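Local coordinates for TRAP dicarboxylate transporter, DctP subunit (Ochrobactrum anthropi, PDB 4P47), which probably captures a small organic acid in the periplasm and delivers it to a TRAP-type membrane transporter, at residues 104-109 and 316-321; 145-150 and 240-245. All coordinates share one frame; numbering follows the deposited sequence.

Contact 1: 104-109 and 316-321; sequences AFEAVD and TAEIGA
I319, the last residue of the short helix 316-319, carries this contact, reaching across to a chain of consecutive turns at 104-109. The CA atoms of I319 and A104 lie 4.4 Å apart. The I319 carbonyl O rests against CB of A104, where a methyl suits the close approach. From CB the I319 side chain divides. The CG2 branch, anti to the backbone N, packs 4.0 Å from CB of A107 and also meets the carbonyl O of A104. The other branch leaves anti to the carbonyl carbon (chi1 -69°), so CG1 passes across E106, 3.6 Å from its OE1, and the extended chi2 carries CD1 on to the backbone N of A107, 3.8 Å away. A beta-branched residue suits the place because one arm meets A107 CB while the other runs by E106 to A107 N. An alanine at I319 would strip away CG1, CG2 and CD1, and would probably loosen the packing on A107 and the aliphatic part of E106.

E106 is extended, with CG anti to the backbone N, and crosses I319 at about a right angle. Its carboxylate meets that of E318, their planes 34° apart, with E106 OE1 only 2.5 Å from E318 OE2. Oxygens this close suggest that one acid group is protonated, which would relieve the repulsion of two like charges.

After I319 the chain turns at G320, whose positive phi (112°) suits glycine, since a CB would press on the preceding carbonyl; helix 321-336 follows, and its T323 touches A104 and A107. This is the packing of a short helix against irregular, helix-like turns of the TRAP solute-binding fold, joining the C-terminal helices to the connection between strand 90-94 and helix 117-125.

Contact 2: 145-150 and 240-245; sequences AYWELG and QIVMIS
Strands 145-150 and 240-245 run antiparallel with a strong twist, 139° between their directions, and W147 and Q240 form a hydrogen-bonded pair: W147 N donates to Q240 O and Q240 N to W147 O, each 2.8 Å. They belong to the long strands 141-156 and 229-245, which span both lobes of this periplasmic binding-protein fold. Farther along, V242 N points almost straight at A145 O (171° at the hydrogen).

On one face Y146 and I241, a non-hydrogen-bonded pair, lie side by side, CE1 of the tyrosine 3.9 Å from I241 CD1; the hydroxyl of Y146 bonds to the carbonyl of G129. The opposite face bears W147, V242 and Q240. There Q240 lays its CG against CB of L149, where a classic beta bulge sets L149 and G150 together against N238. The amide of Q240 is well satisfied: NE2 bonds to N94, while OE1 is held by Q44 and by a water that also bridges to E148 O. Tryptophan offers a broad apolar platform to the branched valine, and V242 CG2 sits over the five-membered ring of W147, 3.4 Å from its centroid and 10° off the normal, a close CH-pi contact.

In the fold
The two contacts lie with their centres about 18 Å apart, contact 2 nearer the centre of the molecule and contact 1 farther out. In sequence they are nested: 104-109 comes first, then the two strands of contact 2, and 316-321 last. F105 joins them, its ring atom CE2 packing 3.8 Å from Y146 OH and also against I241, while A104 and A107 of the same segment touch the C-terminal helices. Helix 127-133 lies against both, through L132, which touches F105 and Y146. The inter-lobe strands 141-156 and 229-245 are thus tied by continuous packing to the C-terminal helices, linking distant parts of the sequence into one body.

Contact 1: 104-109 and 316-321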
loop_
_atom_site.group_PDB
_atom_site.type_symbol
_atom_site.label_atom_id
_atom_site.label_comp_id
_atom_site.label_asym_id
_atom_site.label_seq_id
_atom_site.Cartn_x
_atom_site.Cartn_y
_atom_site.Cartn_z
ATOM N N ALA A 104 9.963 12.338 -1.508
ATOM C CA ALA A 104 10.431 11.371 -0.533
ATOM C C ALA A 104 9.454 10.197 -0.400
ATOM O O ALA A 104 9.897 9.104 -0.054
ATOM C CB ALA A 104 10.678 12.044 0.813
ATOM N N PHE A 105 8.164 10.428 -0.639
ATOM C CA PHE A 105 7.191 9.346 -0.529
ATOM C C PHE A 105 7.428 8.224 -1.544
ATOM O O PHE A 105 6.897 7.129 -1.363
ATOM C CB PHE A 105 5.767 9.874 -0.620
ATOM C CG PHE A 105 5.223 10.346 0.693
ATOM C CD1 PHE A 105 5.433 11.652 1.124
ATOM C CD2 PHE A 105 4.521 9.494 1.506
ATOM C CE1 PHE A 105 4.938 12.087 2.342
ATOM C CE2 PHE A 105 4.025 9.940 2.733
ATOM C CZ PHE A 105 4.240 11.242 3.140
ATOM N N GLU A 106 8.223 8.442 -2.584
ATOM C CA GLU A 106 8.585 7.347 -3.482
ATOM C C GLU A 106 9.300 6.235 -2.748
ATOM O O GLU A 106 9.293 5.083 -3.201
ATOM C CB GLU A 106 9.436 7.891 -4.623
ATOM C CG GLU A 106 9.835 6.903 -5.684
ATOM C CD GLU A 106 10.524 7.585 -6.840
ATOM O OE1 GLU A 106 11.665 8.075 -6.645
ATOM O OE2 GLU A 106 9.930 7.642 -7.925
ATOM N N ALA A 107 9.863 6.547 -1.585
ATOM C CA ALA A 107 10.531 5.520 -0.799
ATOM C C ALA A 107 9.587 4.349 -0.464
ATOM O O ALA A 107 10.032 3.209 -0.350
ATOM C CB ALA A 107 11.142 6.103 0.496
ATOM N N VAL A 108 8.291 4.607 -0.284
ATOM C CA VAL A 108 7.395 3.514 0.116
ATOM C C VAL A 108 7.135 2.532 -1.015
ATOM O O VAL A 108 6.645 1.437 -0.774
ATOM C CB VAL A 108 6.042 3.996 0.692
ATOM C CG1 VAL A 108 6.250 4.978 1.844
ATOM C CG2 VAL A 108 5.123 4.581 -0.367
ATOM N N ASP A 109 7.465 2.911 -2.239
ATOM C CA ASP A 109 7.355 2.019 -3.389
ATOM C C ASP A 109 8.630 1.200 -3.663
ATOM O O ASP A 109 8.645 0.382 -4.574
ATOM C CB ASP A 109 7.015 2.824 -4.642
ATOM C CG ASP A 109 5.566 3.293 -4.682
ATOM O OD1 ASP A 109 4.695 2.683 -4.027
ATOM O OD2 ASP A 109 5.287 4.238 -5.435
ATOM N N THR A 316 17.667 7.034 -5.350
ATOM C CA THR A 316 18.073 7.579 -4.065
ATOM C C THR A 316 18.285 9.085 -4.143
ATOM O O THR A 316 17.928 9.801 -3.194
ATOM C CB THR A 316 19.312 6.879 -3.552
ATOM O OG1 THR A 316 18.966 5.536 -3.227
ATOM C CG2 THR A 316 19.920 7.595 -2.314
ATOM N N ALA A 317 18.808 9.592 -5.256
ATOM C CA ALA A 317 19.130 11.017 -5.339
ATOM C C ALA A 317 17.845 11.822 -5.227
ATOM O O ALA A 317 17.808 12.816 -4.513
ATOM C CB ALA A 317 19.869 11.338 -6.639
ATOM N N GLU A 318 16.771 11.383 -5.879
ATOM C CA GLU A 318 15.548 12.199 -5.860
ATOM C C GLU A 318 14.740 12.006 -4.581
ATOM O O GLU A 318 14.128 12.948 -4.088
ATOM C CB GLU A 318 14.679 11.965 -7.101
ATOM C CG GLU A 318 14.035 10.600 -7.162
ATOM C CD GLU A 318 13.218 10.400 -8.428
ATOM O OE1 GLU A 318 13.233 11.294 -9.295
ATOM O OE2 GLU A 318 12.556 9.349 -8.562
ATOM N N ILE A 319 14.769 10.802 -4.021
ATOM C CA ILE A 319 14.138 10.547 -2.730
ATOM C C ILE A 319 14.870 11.327 -1.629
ATOM O O ILE A 319 14.242 11.948 -0.759
ATOM C CB ILE A 319 14.129 9.034 -2.399
ATOM C CG1 ILE A 319 13.162 8.299 -3.336
ATOM C CG2 ILE A 319 13.718 8.816 -0.952
ATOM C CD1 ILE A 319 13.281 6.777 -3.323
ATOM N N GLY A 320 16.195 11.279 -1.679
ATOM C CA GLY A 320 17.055 11.942 -0.715
ATOM C C GLY A 320 17.802 10.944 0.156
ATOM O O GLY A 320 17.201 10.021 0.717
ATOM N N ALA A 321 19.114 11.128 0.285
ATOM C CA ALA A 321 19.914 10.275 1.156
ATOM C C ALA A 321 19.375 10.234 2.585
ATOM O O ALA A 321 19.404 9.188 3.240
ATOM C CB ALA A 321 21.376 10.741 1.153
#

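Contact 2: 145-150 and 240-245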
loop_
_atom_site.group_PDB
_atom_site.type_symbol
_atom_site.label_atom_id
_atom_site.label_comp_id
_atom_site.label_asym_id
_atom_site.label_seq_id
_atom_site.Cartn_x
_atom_site.Cartn_y
_atom_site.Cartn_z
ATOM N N ALA A 145 -2.195 8.909 9.957
ATOM C CA ALA A 145 -1.824 7.533 10.266
ATOM C C ALA A 145 -1.581 6.805 8.962
ATOM O O ALA A 145 -2.026 7.249 7.896
ATOM C CB ALA A 145 -2.924 6.827 11.059
ATOM N N TYR A 146 -0.866 5.696 9.051
ATOM C CA TYR A 146 -0.761 4.753 7.960
ATOM C C TYR A 146 -1.647 3.549 8.240
ATOM O O TYR A 146 -1.630 2.999 9.341
ATOM C CB TYR A 146 0.689 4.297 7.759
ATOM C CG TYR A 146 1.622 5.396 7.356
ATOM C CD1 TYR A 146 1.696 5.812 6.042
ATOM C CD2 TYR A 146 2.448 6.016 8.277
ATOM C CE1 TYR A 146 2.544 6.830 5.649
ATOM C CE2 TYR A 146 3.310 7.016 7.887
ATOM C CZ TYR A 146 3.360 7.411 6.577
ATOM O OH TYR A 146 4.220 8.417 6.159
ATOM N N TRP A 147 -2.442 3.172 7.244
ATOM C CA TRP A 147 -3.244 1.956 7.289
ATOM C C TRP A 147 -2.670 0.999 6.224
ATOM O O TRP A 147 -1.646 1.310 5.599
ATOM C CB TRP A 147 -4.706 2.266 6.990
ATOM C CG TRP A 147 -5.453 3.081 8.018
ATOM C CD1 TRP A 147 -4.974 3.630 9.169
ATOM C CD2 TRP A 147 -6.829 3.429 7.946
ATOM N NE1 TRP A 147 -5.989 4.286 9.833
ATOM C CE2 TRP A 147 -7.136 4.182 9.084
ATOM C CE3 TRP A 147 -7.837 3.189 6.997
ATOM C CZ2 TRP A 147 -8.414 4.697 9.302
ATOM C CZ3 TRP A 147 -9.094 3.678 7.220
ATOM C CH2 TRP A 147 -9.372 4.440 8.348
ATOM N N GLU A 148 -3.285 -0.161 6.037
ATOM C CA GLU A 148 -2.730 -1.148 5.109
ATOM C C GLU A 148 -3.584 -1.324 3.873
ATOM O O GLU A 148 -4.791 -1.481 3.986
ATOM C CB GLU A 148 -2.615 -2.500 5.802
ATOM C CG GLU A 148 -2.166 -3.635 4.873
ATOM C CD GLU A 148 -1.722 -4.857 5.641
ATOM O OE1 GLU A 148 -0.528 -4.890 5.985
ATOM O OE2 GLU A 148 -2.563 -5.760 5.880
ATOM N N LEU A 149 -2.966 -1.328 2.690
ATOM C CA LEU A 149 -3.578 -1.969 1.530
ATOM C C LEU A 149 -3.050 -3.399 1.444
ATOM O O LEU A 149 -3.793 -4.350 1.649
ATOM C CB LEU A 149 -3.328 -1.184 0.237
ATOM C CG LEU A 149 -4.167 -1.589 -0.968
ATOM C CD1 LEU A 149 -3.687 -2.892 -1.552
ATOM C CD2 LEU A 149 -5.648 -1.684 -0.654
ATOM N N GLY A 150 -1.755 -3.558 1.221
ATOM C CA GLY A 150 -1.169 -4.884 1.276
ATOM C C GLY A 150 0.069 -5.061 0.425
ATOM O O GLY A 150 0.523 -4.144 -0.256
ATOM N N GLN A 240 -1.261 2.598 3.110
ATOM C CA GLN A 240 -2.104 3.732 2.800
ATOM C C GLN A 240 -1.867 4.819 3.817
ATOM O O GLN A 240 -1.463 4.545 4.968
ATOM C CB GLN A 240 -3.559 3.341 2.746
ATOM C CG GLN A 240 -3.781 2.263 1.707
ATOM C CD GLN A 240 -5.135 2.330 1.098
ATOM O OE1 GLN A 240 -6.141 2.500 1.793
ATOM N NE2 GLN A 240 -5.186 2.187 -0.214
ATOM N N ILE A 241 -2.008 6.058 3.409
ATOM C CA ILE A 241 -1.910 7.165 4.350
ATOM C C ILE A 241 -3.282 7.818 4.464
ATOM O O ILE A 241 -3.975 8.097 3.466
ATOM C CB ILE A 241 -0.812 8.171 3.953
ATOM C CG1 ILE A 241 -0.695 9.265 5.009
ATOM C CG2 ILE A 241 -1.063 8.743 2.573
ATOM C CD1 ILE A 241 0.541 10.134 4.841
ATOM N N VAL A 242 -3.701 8.036 5.709
ATOM C CA VAL A 242 -4.910 8.778 6.019
ATOM C C VAL A 242 -4.533 10.234 6.200
ATOM O O VAL A 242 -3.637 10.556 7.004
ATOM C CB VAL A 242 -5.540 8.256 7.325
ATOM C CG1 VAL A 242 -6.817 9.026 7.662
ATOM C CG2 VAL A 242 -5.832 6.748 7.234
ATOM N N MET A 243 -5.182 11.102 5.435
ATOM C CA MET A 243 -4.874 12.519 5.418
ATOM C C MET A 243 -6.098 13.365 5.641
ATOM O O MET A 243 -7.239 12.969 5.345
ATOM C CB MET A 243 -4.284 12.902 4.062
ATOM C CG MET A 243 -2.917 12.305 3.806
ATOM S SD MET A 243 -2.275 12.531 2.118
ATOM C CE MET A 243 -3.479 11.573 1.172
ATOM N N ILE A 244 -5.846 14.570 6.143
ATOM C CA ILE A 244 -6.864 15.575 6.296
ATOM C C ILE A 244 -6.361 16.894 5.687
ATOM O O ILE A 244 -5.169 17.193 5.722
ATOM C CB ILE A 244 -7.283 15.678 7.802
ATOM C CG1 ILE A 244 -8.481 16.598 7.982
ATOM C CG2 ILE A 244 -6.119 16.114 8.702
ATOM C CD1 ILE A 244 -9.176 16.376 9.304
ATOM N N SER A 245 -7.282 17.638 5.088
ATOM C CA SER A 245 -6.980 18.926 4.467
ATOM C C SER A 245 -6.394 19.904 5.497
ATOM O O SER A 245 -6.975 20.113 6.555
ATOM C CB SER A 245 -8.256 19.500 3.855
ATOM O OG SER A 245 -8.107 20.861 3.469
HETATM O O HOH W 1 -6.641 1.181 4.161
#